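Local coordinates for carbonic anhydrase (Trichomonas vaginalis, PDB 6Y04) that catalyses the reversible hydration of carbon dioxide to hydrogencarbonate as a zinc-dependent, beta-class carbonic anhydrase, at the interface of chains A and B. Sequence-based numbering; all coordinates share one arbitrary frame. Chains: chain A/B, Carbonic anhydrase.

Contact 1: the interface of chains A and B. Residues chain A 80-81, 84-85; chain B 103-104, 108-109.
A:Glu85 and B:Leu109 meet where the last turn of helix 74-85 of one subunit packs against the start of helix 106-115 of the other, in the dimer of this beta-class carbonic anhydrase. The leucine runs roughly perpendicular to the glutamate chain. The branch of B:Leu109 that does the touching is CD2: this methyl sits 3.7 Å from the carboxylate oxygen OE1 of A:Glu85 and packs equally closely on CB of A:Tyr84, at the root of that side chain and not at its ring. The helix backbone is further off, with the carbonyl O of A:Leu80, one turn back, 4.1 Å from the same CD2 and A:Val81 a looser flank. B:Leu109 gets there with CG anti to its own carbonyl carbon (chi1 -75°). The polar part is slight. The hydroxyl OG of B:Ser108 faces both carboxylate oxygens of A:Glu85 in weak hydrogen bonds, 3.4 Å to OE1 and 3.5 Å to OE2, a forked and long approach that would hold the acid only lightly. What turns the carboxylate toward the serine is the bend in the glutamate chain at chi2 (82°). Beyond it lies the stretch B:His103 to B:Ala104, poorly ordered, whose placement beside the acid is correspondingly uncertain. On the serine's side, OG of B:Ser108 stands between its own backbone N and carbonyl carbon (chi1 76°), the torsion that sets the hydroxyl before the carboxylate.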
ATOM      1  N   LEU A  80      -8.885   8.813   3.186  1.00 13.36           N
ATOM      2  CA  LEU A  80      -9.394  10.174   3.299  1.00 13.76           C
ATOM      3  C   LEU A  80      -9.068  10.954   2.028  1.00 13.67           C
ATOM      4  O   LEU A  80      -9.921  11.664   1.494  1.00 13.96           O
ATOM      5  CB  LEU A  80      -8.809  10.868   4.538  1.00 13.70           C
ATOM      6  CG  LEU A  80      -9.161  10.232   5.883  1.00 14.05           C
ATOM      7  CD1 LEU A  80      -8.374  10.869   7.027  1.00 13.91           C
ATOM      8  CD2 LEU A  80     -10.656  10.311   6.155  1.00 14.00           C
ATOM      9  N   VAL A  81      -7.829  10.802   1.552  1.00 13.28           N
ATOM     10  CA  VAL A  81      -7.394  11.451   0.328  1.00 13.80           C
ATOM     11  C   VAL A  81      -8.223  10.922  -0.841  1.00 14.52           C
ATOM     12  O   VAL A  81      -8.674  11.698  -1.683  1.00 15.28           O
ATOM     13  CB  VAL A  81      -5.881  11.264   0.095  1.00 13.73           C
ATOM     14  CG1 VAL A  81      -5.445  11.834  -1.245  1.00 13.86           C
ATOM     15  CG2 VAL A  81      -5.065  11.886   1.222  1.00 13.66           C
ATOM     16  N   TYR A  84     -11.989  12.444  -0.364  1.00 21.14           N
ATOM     17  CA  TYR A  84     -12.200  13.880  -0.278  1.00 21.15           C
ATOM     18  C   TYR A  84     -11.495  14.606  -1.415  1.00 21.77           C
ATOM     19  O   TYR A  84     -12.049  15.548  -1.974  1.00 22.57           O
ATOM     20  CB  TYR A  84     -11.764  14.389   1.092  1.00 20.88           C
ATOM     21  CG  TYR A  84     -12.633  13.885   2.212  1.00 20.62           C
ATOM     22  CD1 TYR A  84     -13.995  14.140   2.222  1.00 21.03           C
ATOM     23  CD2 TYR A  84     -12.095  13.162   3.264  1.00 20.78           C
ATOM     24  CE1 TYR A  84     -14.802  13.689   3.254  1.00 21.58           C
ATOM     25  CE2 TYR A  84     -12.883  12.698   4.302  1.00 20.51           C
ATOM     26  CZ  TYR A  84     -14.240  12.967   4.297  1.00 21.46           C
ATOM     27  OH  TYR A  84     -15.021  12.502   5.311  1.00 21.79           O
ATOM     28  N   GLU A  85     -10.292  14.141  -1.764  1.00 22.29           N
ATOM     29  CA  GLU A  85      -9.503  14.809  -2.782  1.00 22.54           C
ATOM     30  C   GLU A  85      -9.775  14.187  -4.153  1.00 20.87           C
ATOM     31  O   GLU A  85      -9.785  14.904  -5.146  1.00 20.95           O
ATOM     32  CB  GLU A  85      -8.019  14.840  -2.395  1.00 25.41           C
ATOM     33  CG  GLU A  85      -7.294  16.090  -2.886  1.00 30.83           C
ATOM     34  CD  GLU A  85      -7.407  17.375  -2.057  1.00 35.43           C
ATOM     35  OE1 GLU A  85      -8.185  17.416  -1.071  1.00 36.71           O
ATOM     36  OE2 GLU A  85      -6.698  18.352  -2.391  1.00 38.10           O
TER
ATOM     37  N   HIS B 103      -0.181  19.311  -3.371  1.00 72.18           N
ATOM     38  CA  HIS B 103      -1.187  20.359  -3.293  1.00 73.94           C
ATOM     39  C   HIS B 103      -2.421  19.861  -2.539  1.00 70.26           C
ATOM     40  O   HIS B 103      -3.545  20.263  -2.840  1.00 73.38           O
ATOM     41  CB  HIS B 103      -1.490  20.931  -4.693  1.00 83.18           C
ATOM     42  CG  HIS B 103      -1.723  19.906  -5.758  1.00 91.30           C
ATOM     43  ND1 HIS B 103      -0.747  19.546  -6.683  1.00 92.80           N
ATOM     44  CD2 HIS B 103      -2.814  19.168  -6.058  1.00 92.01           C
ATOM     45  CE1 HIS B 103      -1.230  18.632  -7.499  1.00 92.62           C
ATOM     46  NE2 HIS B 103      -2.498  18.385  -7.138  1.00 94.12           N
ATOM     47  N   ALA B 104      -2.200  18.967  -1.567  1.00 61.72           N
ATOM     48  CA  ALA B 104      -3.231  18.589  -0.613  1.00 54.97           C
ATOM     49  C   ALA B 104      -2.880  19.180   0.746  1.00 52.68           C
ATOM     50  O   ALA B 104      -1.714  19.156   1.157  1.00 52.25           O
ATOM     51  CB  ALA B 104      -3.364  17.088  -0.535  1.00 56.01           C
ATOM     52  N   SER B 108      -7.932  21.981   2.838  1.00 32.27           N
ATOM     53  CA  SER B 108      -8.735  21.524   1.715  1.00 30.51           C
ATOM     54  C   SER B 108      -9.491  20.246   2.089  1.00 30.32           C
ATOM     55  O   SER B 108     -10.664  20.093   1.745  1.00 29.89           O
ATOM     56  CB  SER B 108      -7.901  21.361   0.469  1.00 29.83           C
ATOM     57  OG  SER B 108      -7.106  20.185   0.536  1.00 31.49           O
ATOM     58  N   LEU B 109      -8.823  19.350   2.826  1.00 28.94           N
ATOM     59  CA  LEU B 109      -9.457  18.119   3.271  1.00 26.92           C
ATOM     60  C   LEU B 109     -10.523  18.434   4.320  1.00 26.79           C
ATOM     61  O   LEU B 109     -11.596  17.836   4.314  1.00 27.09           O
ATOM     62  CB  LEU B 109      -8.397  17.164   3.825  1.00 25.83           C
ATOM     63  CG  LEU B 109      -7.518  16.474   2.788  1.00 26.20           C
ATOM     64  CD1 LEU B 109      -6.319  15.823   3.457  1.00 27.40           C
ATOM     65  CD2 LEU B 109      -8.306  15.435   2.010  1.00 27.09           C
TER

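Contact 2: the interface of chains A and B. Residues chain A 43-44, 47-48, 52, 54; chain B 43-44, 47-48, 52, 54.
A:Asn44 reaches into chain B beside the two-fold axis, where its side chain and that of B:Asn44 run antiparallel, one alongside the other, with amide planes 32° apart. From CB, with CG anti to the residue's own carbonyl carbon (chi1 -74°), the chain leads to an amide whose two ends meet different surroundings. At the oxygen end, OD1 lies 2.8 Å from water 1, which also contacts the carboxylate OE1 of B:Glu47 at 3.2 Å and the backbone N of B:Asp48 at 3.0 Å. That water, gripped from both chains, carries the polar link here, since no nitrogen or oxygen of one subunit comes within bonding reach of the other. The same OD1 stands 3.8 Å from OD1 of B:Asn44, two amide oxygens of which neither can donate. At the nitrogen end, ND2 points toward the carboxylate OD1 of B:Asp48 and the carbonyl O of B:Val52, each 3.5 Å away, near enough that a weak electrostatic attraction is possible, though not within hydrogen-bonding reach.

Outside this amide, CG1 of A:Val43 packs on the CH2 group CG of B:Glu47 at 3.8 Å, and the twin contact sets CG of A:Glu47 against CG1 of B:Val43. The glutamate chains bend at chi2, and the A:Glu47 and B:Glu47 carboxylates come to 5.8 Å between their OE2 atoms, like charges that may repel. The patch joins the two subunits across their axis, presumably helping to hold the dimer together.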
ATOM      1  N   VAL A  43       0.748  -9.052  -6.724  1.00 15.32           N
ATOM      2  CA  VAL A  43       1.341  -8.086  -7.642  1.00 15.91           C
ATOM      3  C   VAL A  43       1.094  -8.537  -9.080  1.00 16.56           C
ATOM      4  O   VAL A  43       1.472  -9.643  -9.456  1.00 16.80           O
ATOM      5  CB  VAL A  43       2.850  -7.914  -7.366  1.00 16.00           C
ATOM      6  CG1 VAL A  43       3.535  -6.999  -8.381  1.00 15.08           C
ATOM      7  CG2 VAL A  43       3.122  -7.460  -5.939  1.00 14.89           C
ATOM      8  N   ASN A  44       0.476  -7.662  -9.880  1.00 17.54           N
ATOM      9  CA  ASN A  44       0.081  -7.958 -11.249  1.00 19.35           C
ATOM     10  C   ASN A  44      -0.849  -9.163 -11.279  1.00 18.85           C
ATOM     11  O   ASN A  44      -0.698 -10.055 -12.113  1.00 18.48           O
ATOM     12  CB  ASN A  44       1.273  -8.169 -12.188  1.00 21.36           C
ATOM     13  CG  ASN A  44       1.975  -6.878 -12.542  1.00 24.31           C
ATOM     14  OD1 ASN A  44       1.367  -5.805 -12.571  1.00 27.14           O
ATOM     15  ND2 ASN A  44       3.261  -6.977 -12.825  1.00 26.03           N
ATOM     16  N   GLU A  47      -5.608  -7.077  -9.271  1.00 17.42           N
ATOM     17  CA  GLU A  47      -6.400  -6.105 -10.005  1.00 17.72           C
ATOM     18  C   GLU A  47      -7.096  -6.791 -11.175  1.00 17.77           C
ATOM     19  O   GLU A  47      -8.275  -6.530 -11.432  1.00 18.60           O
ATOM     20  CB  GLU A  47      -5.532  -4.950 -10.508  1.00 18.03           C
ATOM     21  CG  GLU A  47      -4.933  -4.111  -9.396  1.00 19.13           C
ATOM     22  CD  GLU A  47      -3.609  -4.585  -8.807  1.00 20.58           C
ATOM     23  OE1 GLU A  47      -3.075  -5.645  -9.253  1.00 19.41           O
ATOM     24  OE2 GLU A  47      -3.105  -3.881  -7.899  1.00 21.61           O
ATOM     25  N   ASP A  48      -6.357  -7.667 -11.871  1.00 17.69           N
ATOM     26  CA  ASP A  48      -6.942  -8.390 -12.986  1.00 18.02           C
ATOM     27  C   ASP A  48      -8.053  -9.291 -12.450  1.00 17.76           C
ATOM     28  O   ASP A  48      -9.073  -9.477 -13.107  1.00 18.02           O
ATOM     29  CB  ASP A  48      -5.906  -9.210 -13.761  1.00 18.34           C
ATOM     30  CG  ASP A  48      -4.831  -8.404 -14.472  1.00 19.78           C
ATOM     31  OD1 ASP A  48      -4.983  -7.173 -14.603  1.00 20.18           O
ATOM     32  OD2 ASP A  48      -3.840  -9.024 -14.892  1.00 20.33           O
ATOM     33  N   VAL A  52     -10.153  -4.757 -12.330  1.00 14.42           N
ATOM     34  CA  VAL A  52      -9.844  -3.357 -12.139  1.00 14.56           C
ATOM     35  C   VAL A  52      -8.669  -3.032 -13.049  1.00 14.82           C
ATOM     36  O   VAL A  52      -7.666  -3.747 -13.046  1.00 14.03           O
ATOM     37  CB  VAL A  52      -9.570  -3.048 -10.655  1.00 14.23           C
ATOM     38  CG1 VAL A  52      -8.687  -1.826 -10.464  1.00 13.86           C
ATOM     39  CG2 VAL A  52     -10.867  -2.920  -9.878  1.00 13.94           C
ATOM     40  N   ARG A  54      -5.987  -0.018 -14.968  1.00 17.90           N
ATOM     41  CA  ARG A  54      -5.232   1.200 -14.717  1.00 18.40           C
ATOM     42  C   ARG A  54      -6.175   2.402 -14.813  1.00 18.34           C
ATOM     43  O   ARG A  54      -7.002   2.463 -15.721  1.00 17.88           O
ATOM     44  CB  ARG A  54      -4.101   1.313 -15.748  1.00 18.21           C
ATOM     45  CG  ARG A  54      -3.131   2.450 -15.470  1.00 18.38           C
ATOM     46  CD  ARG A  54      -2.167   2.742 -16.598  1.00 17.90           C
ATOM     47  NE  ARG A  54      -1.378   3.904 -16.210  1.00 18.01           N
ATOM     48  CZ  ARG A  54      -0.748   4.722 -17.049  1.00 17.73           C
ATOM     49  NH1 ARG A  54      -0.801   4.508 -18.353  1.00 16.65           N
ATOM     50  NH2 ARG A  54      -0.066   5.750 -16.574  1.00 17.08           N
TER
ATOM     51  N   VAL B  43      -1.345   1.862 -11.133  1.00 18.94           N
ATOM     52  CA  VAL B  43      -1.962   0.542 -11.065  1.00 18.84           C
ATOM     53  C   VAL B  43      -1.828  -0.156 -12.421  1.00 18.79           C
ATOM     54  O   VAL B  43      -2.266   0.377 -13.439  1.00 18.56           O
ATOM     55  CB  VAL B  43      -3.437   0.639 -10.635  1.00 18.44           C
ATOM     56  CG1 VAL B  43      -4.139  -0.710 -10.646  1.00 19.13           C
ATOM     57  CG2 VAL B  43      -3.588   1.305  -9.278  1.00 19.08           C
ATOM     58  N   ASN B  44      -1.223  -1.349 -12.416  1.00 18.39           N
ATOM     59  CA  ASN B  44      -0.944  -2.105 -13.631  1.00 18.76           C
ATOM     60  C   ASN B  44      -0.071  -1.279 -14.572  1.00 18.38           C
ATOM     61  O   ASN B  44      -0.318  -1.222 -15.775  1.00 17.61           O
ATOM     62  CB  ASN B  44      -2.213  -2.608 -14.331  1.00 19.46           C
ATOM     63  CG  ASN B  44      -2.880  -3.750 -13.593  1.00 20.42           C
ATOM     64  OD1 ASN B  44      -2.219  -4.548 -12.934  1.00 22.02           O
ATOM     65  ND2 ASN B  44      -4.196  -3.831 -13.681  1.00 20.54           N
ATOM     66  N   GLU B  47       4.895  -1.443 -11.961  1.00 18.02           N
ATOM     67  CA  GLU B  47       5.684  -2.658 -11.840  1.00 16.93           C
ATOM     68  C   GLU B  47       6.273  -3.018 -13.196  1.00 16.19           C
ATOM     69  O   GLU B  47       7.429  -3.417 -13.270  1.00 15.54           O
ATOM     70  CB  GLU B  47       4.867  -3.811 -11.260  1.00 17.81           C
ATOM     71  CG  GLU B  47       4.382  -3.543  -9.849  1.00 18.68           C
ATOM     72  CD  GLU B  47       3.046  -2.824  -9.706  1.00 20.72           C
ATOM     73  OE1 GLU B  47       2.446  -2.373 -10.732  1.00 19.66           O
ATOM     74  OE2 GLU B  47       2.591  -2.724  -8.547  1.00 24.64           O
ATOM     75  N   ASP B  48       5.479  -2.877 -14.261  1.00 15.41           N
ATOM     76  CA  ASP B  48       5.996  -3.168 -15.590  1.00 15.31           C
ATOM     77  C   ASP B  48       7.087  -2.159 -15.929  1.00 15.10           C
ATOM     78  O   ASP B  48       8.060  -2.506 -16.589  1.00 15.47           O
ATOM     79  CB  ASP B  48       4.907  -3.157 -16.663  1.00 15.44           C
ATOM     80  CG  ASP B  48       3.876  -4.263 -16.514  1.00 15.89           C
ATOM     81  OD1 ASP B  48       4.133  -5.233 -15.752  1.00 16.03           O
ATOM     82  OD2 ASP B  48       2.814  -4.147 -17.167  1.00 16.39           O
ATOM     83  N   VAL B  52       9.266  -5.343 -12.726  1.00 15.69           N
ATOM     84  CA  VAL B  52       8.968  -6.210 -11.602  1.00 15.56           C
ATOM     85  C   VAL B  52       7.753  -7.053 -11.969  1.00 15.80           C
ATOM     86  O   VAL B  52       6.743  -6.525 -12.419  1.00 15.77           O
ATOM     87  CB  VAL B  52       8.772  -5.402 -10.306  1.00 15.17           C
ATOM     88  CG1 VAL B  52       7.975  -6.164  -9.266  1.00 14.99           C
ATOM     89  CG2 VAL B  52      10.115  -4.978  -9.722  1.00 15.33           C
ATOM     90  N   ARG B  54       5.074 -10.540 -11.090  1.00 15.29           N
ATOM     91  CA  ARG B  54       4.388 -11.257 -10.029  1.00 14.79           C
ATOM     92  C   ARG B  54       5.373 -12.202  -9.340  1.00 14.36           C
ATOM     93  O   ARG B  54       6.172 -12.856  -9.998  1.00 15.23           O
ATOM     94  CB  ARG B  54       3.211 -12.023 -10.640  1.00 14.63           C
ATOM     95  CG  ARG B  54       2.277 -12.633  -9.606  1.00 14.09           C
ATOM     96  CD  ARG B  54       1.267 -13.613 -10.155  1.00 13.76           C
ATOM     97  NE  ARG B  54       0.486 -14.098  -9.028  1.00 13.91           N
ATOM     98  CZ  ARG B  54      -0.188 -15.250  -8.983  1.00 14.10           C
ATOM     99  NH1 ARG B  54      -0.192 -16.079 -10.017  1.00 13.99           N
ATOM    100  NH2 ARG B  54      -0.859 -15.565  -7.891  1.00 13.84           N
TER
HETATM  101  O   HOH W   1       2.612  -3.532 -13.712  1.00 19.45           O

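Contact 3: the interface of chains A and B. Residues chain A 47, 57-59; chain B 38, 40, 43, 61.
Strand 57-61 of chain A lies against the segment of chain B that follows the zinc-ligand Cys37, an active-site region of the beta-class carbonic anhydrase fold, so one subunit's strand packs on the other's metal-binding segment and may steady it. B:Thr40, at the start of the 3-10 helix 40-42, gives its hydroxyl OG1 to the carbonyl O of A:Ala57 in a hydrogen bond of 2.9 Å. The donor stands above the carbonyl plane, 59° out of it, with a C=O...OG1 angle of 113°. OG1 lies anti to the threonine's own backbone N (chi1 -166°), which turns the hydroxyl toward the strand. Further along, the backbone N of A:Val59 makes a weak hydrogen bond of 3.4 Å to O of B:Met38.

The side chains of A:Thr58 and B:Met38 run alongside one another in parallel; CB of the threonine is 3.6 Å from the methionine's carbonyl O, and its methyl CG2 lies 4.1 Å from the terminal methyl CE. A:Val59 instead meets B:Val43 nearly perpendicular, CG2 to CG2, at 3.5 Å. Over the carbonyl O of A:Val59 passes the aliphatic chain of B:Lys61, its CD 3.5 Å from that oxygen. The lysine is extended beyond CG, which carries its amine NZ to 4.8 Å from OE2 of A:Glu47; at that separation any attraction between them would act through space, without direct contact.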
ATOM      1  N   GLU A  47      -5.608  -7.077  -9.271  1.00 17.42           N
ATOM      2  CA  GLU A  47      -6.400  -6.105 -10.005  1.00 17.72           C
ATOM      3  C   GLU A  47      -7.096  -6.791 -11.175  1.00 17.77           C
ATOM      4  O   GLU A  47      -8.275  -6.530 -11.432  1.00 18.60           O
ATOM      5  CB  GLU A  47      -5.532  -4.950 -10.508  1.00 18.03           C
ATOM      6  CG  GLU A  47      -4.933  -4.111  -9.396  1.00 19.13           C
ATOM      7  CD  GLU A  47      -3.609  -4.585  -8.807  1.00 20.58           C
ATOM      8  OE1 GLU A  47      -3.075  -5.645  -9.253  1.00 19.41           O
ATOM      9  OE2 GLU A  47      -3.105  -3.881  -7.899  1.00 21.61           O
ATOM     10  N   ALA A  57      -9.091   2.861 -10.149  1.00 17.42           N
ATOM     11  CA  ALA A  57      -9.159   2.800  -8.696  1.00 16.78           C
ATOM     12  C   ALA A  57      -7.849   3.288  -8.085  1.00 16.34           C
ATOM     13  O   ALA A  57      -6.808   3.242  -8.725  1.00 16.33           O
ATOM     14  CB  ALA A  57      -9.441   1.386  -8.252  1.00 15.69           C
ATOM     15  N   THR A  58      -7.906   3.738  -6.829  1.00 16.48           N
ATOM     16  CA  THR A  58      -6.705   3.806  -6.012  1.00 15.36           C
ATOM     17  C   THR A  58      -6.518   2.447  -5.348  1.00 15.25           C
ATOM     18  O   THR A  58      -7.498   1.786  -4.992  1.00 14.89           O
ATOM     19  CB  THR A  58      -6.772   4.945  -4.982  1.00 14.99           C
ATOM     20  OG1 THR A  58      -7.974   4.793  -4.231  1.00 14.68           O
ATOM     21  CG2 THR A  58      -6.729   6.318  -5.614  1.00 14.48           C
ATOM     22  N   VAL A  59      -5.250   2.042  -5.199  1.00 14.86           N
ATOM     23  CA  VAL A  59      -4.900   0.791  -4.552  1.00 14.88           C
ATOM     24  C   VAL A  59      -3.931   1.091  -3.412  1.00 14.83           C
ATOM     25  O   VAL A  59      -2.893   1.708  -3.626  1.00 14.89           O
ATOM     26  CB  VAL A  59      -4.320  -0.234  -5.552  1.00 15.32           C
ATOM     27  CG1 VAL A  59      -3.941  -1.543  -4.869  1.00 14.95           C
ATOM     28  CG2 VAL A  59      -5.264  -0.485  -6.724  1.00 14.98           C
TER
ATOM     29  N   MET B  38      -0.482   5.303  -4.026  1.00 16.68           N
ATOM     30  CA  MET B  38      -1.747   4.658  -4.331  1.00 16.13           C
ATOM     31  C   MET B  38      -2.290   5.134  -5.681  1.00 15.65           C
ATOM     32  O   MET B  38      -3.325   4.642  -6.118  1.00 14.70           O
ATOM     33  CB  MET B  38      -2.789   4.967  -3.246  1.00 16.18           C
ATOM     34  CG  MET B  38      -3.270   6.403  -3.267  1.00 16.06           C
ATOM     35  SD  MET B  38      -4.481   6.794  -1.979  1.00 16.54           S
ATOM     36  CE  MET B  38      -5.001   8.428  -2.500  1.00 15.71           C
ATOM     37  N   THR B  40      -3.884   6.217  -9.014  1.00 15.67           N
ATOM     38  CA  THR B  40      -4.634   5.394  -9.947  1.00 16.36           C
ATOM     39  C   THR B  40      -3.811   5.053 -11.194  1.00 17.26           C
ATOM     40  O   THR B  40      -4.026   4.004 -11.800  1.00 17.65           O
ATOM     41  CB  THR B  40      -5.962   6.068 -10.314  1.00 16.71           C
ATOM     42  OG1 THR B  40      -6.770   5.082 -10.951  1.00 16.88           O
ATOM     43  CG2 THR B  40      -5.805   7.244 -11.253  1.00 16.71           C
ATOM     44  N   VAL B  43      -1.345   1.862 -11.133  1.00 18.94           N
ATOM     45  CA  VAL B  43      -1.962   0.542 -11.065  1.00 18.84           C
ATOM     46  C   VAL B  43      -1.828  -0.156 -12.421  1.00 18.79           C
ATOM     47  O   VAL B  43      -2.266   0.377 -13.439  1.00 18.56           O
ATOM     48  CB  VAL B  43      -3.437   0.639 -10.635  1.00 18.44           C
ATOM     49  CG1 VAL B  43      -4.139  -0.710 -10.646  1.00 19.13           C
ATOM     50  CG2 VAL B  43      -3.588   1.305  -9.278  1.00 19.08           C
ATOM     51  N   LYS B  61       1.801   0.375  -0.724  1.00 12.60           N
ATOM     52  CA  LYS B  61       1.314   1.600  -1.344  1.00 13.64           C
ATOM     53  C   LYS B  61       0.421   2.401  -0.396  1.00 14.53           C
ATOM     54  O   LYS B  61      -0.513   1.853   0.205  1.00 14.13           O
ATOM     55  CB  LYS B  61       0.445   1.300  -2.566  1.00 13.79           C
ATOM     56  CG  LYS B  61       1.099   0.605  -3.744  1.00 14.05           C
ATOM     57  CD  LYS B  61       0.157   0.709  -4.919  1.00 14.56           C
ATOM     58  CE  LYS B  61       0.569  -0.088  -6.128  1.00 14.72           C
ATOM     59  NZ  LYS B  61      -0.441   0.054  -7.201  1.00 15.79           N
TER

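Contacts 2 and 3 are neighbours, the centres of their C-alpha atoms about 9 Å apart, and they share A:Glu47 and B:Val43: the valine that packs on the glutamate near the two-fold axis also packs on strand 57-61. Contact 1 stands further out, about 16 Å from contact 3 and 25 Å from contact 2 between the same centres, and joins helix 74-85 to helix 106-115. Two-fold symmetry gives contacts 1 and 3 twins with the chains exchanged, whereas contact 2 contains both halves. Contacts 2 and 3 thus form one neighbouring stretch, while contact 1 adds a separate point of attachment whose cross-chain hydrogen bonds are weak.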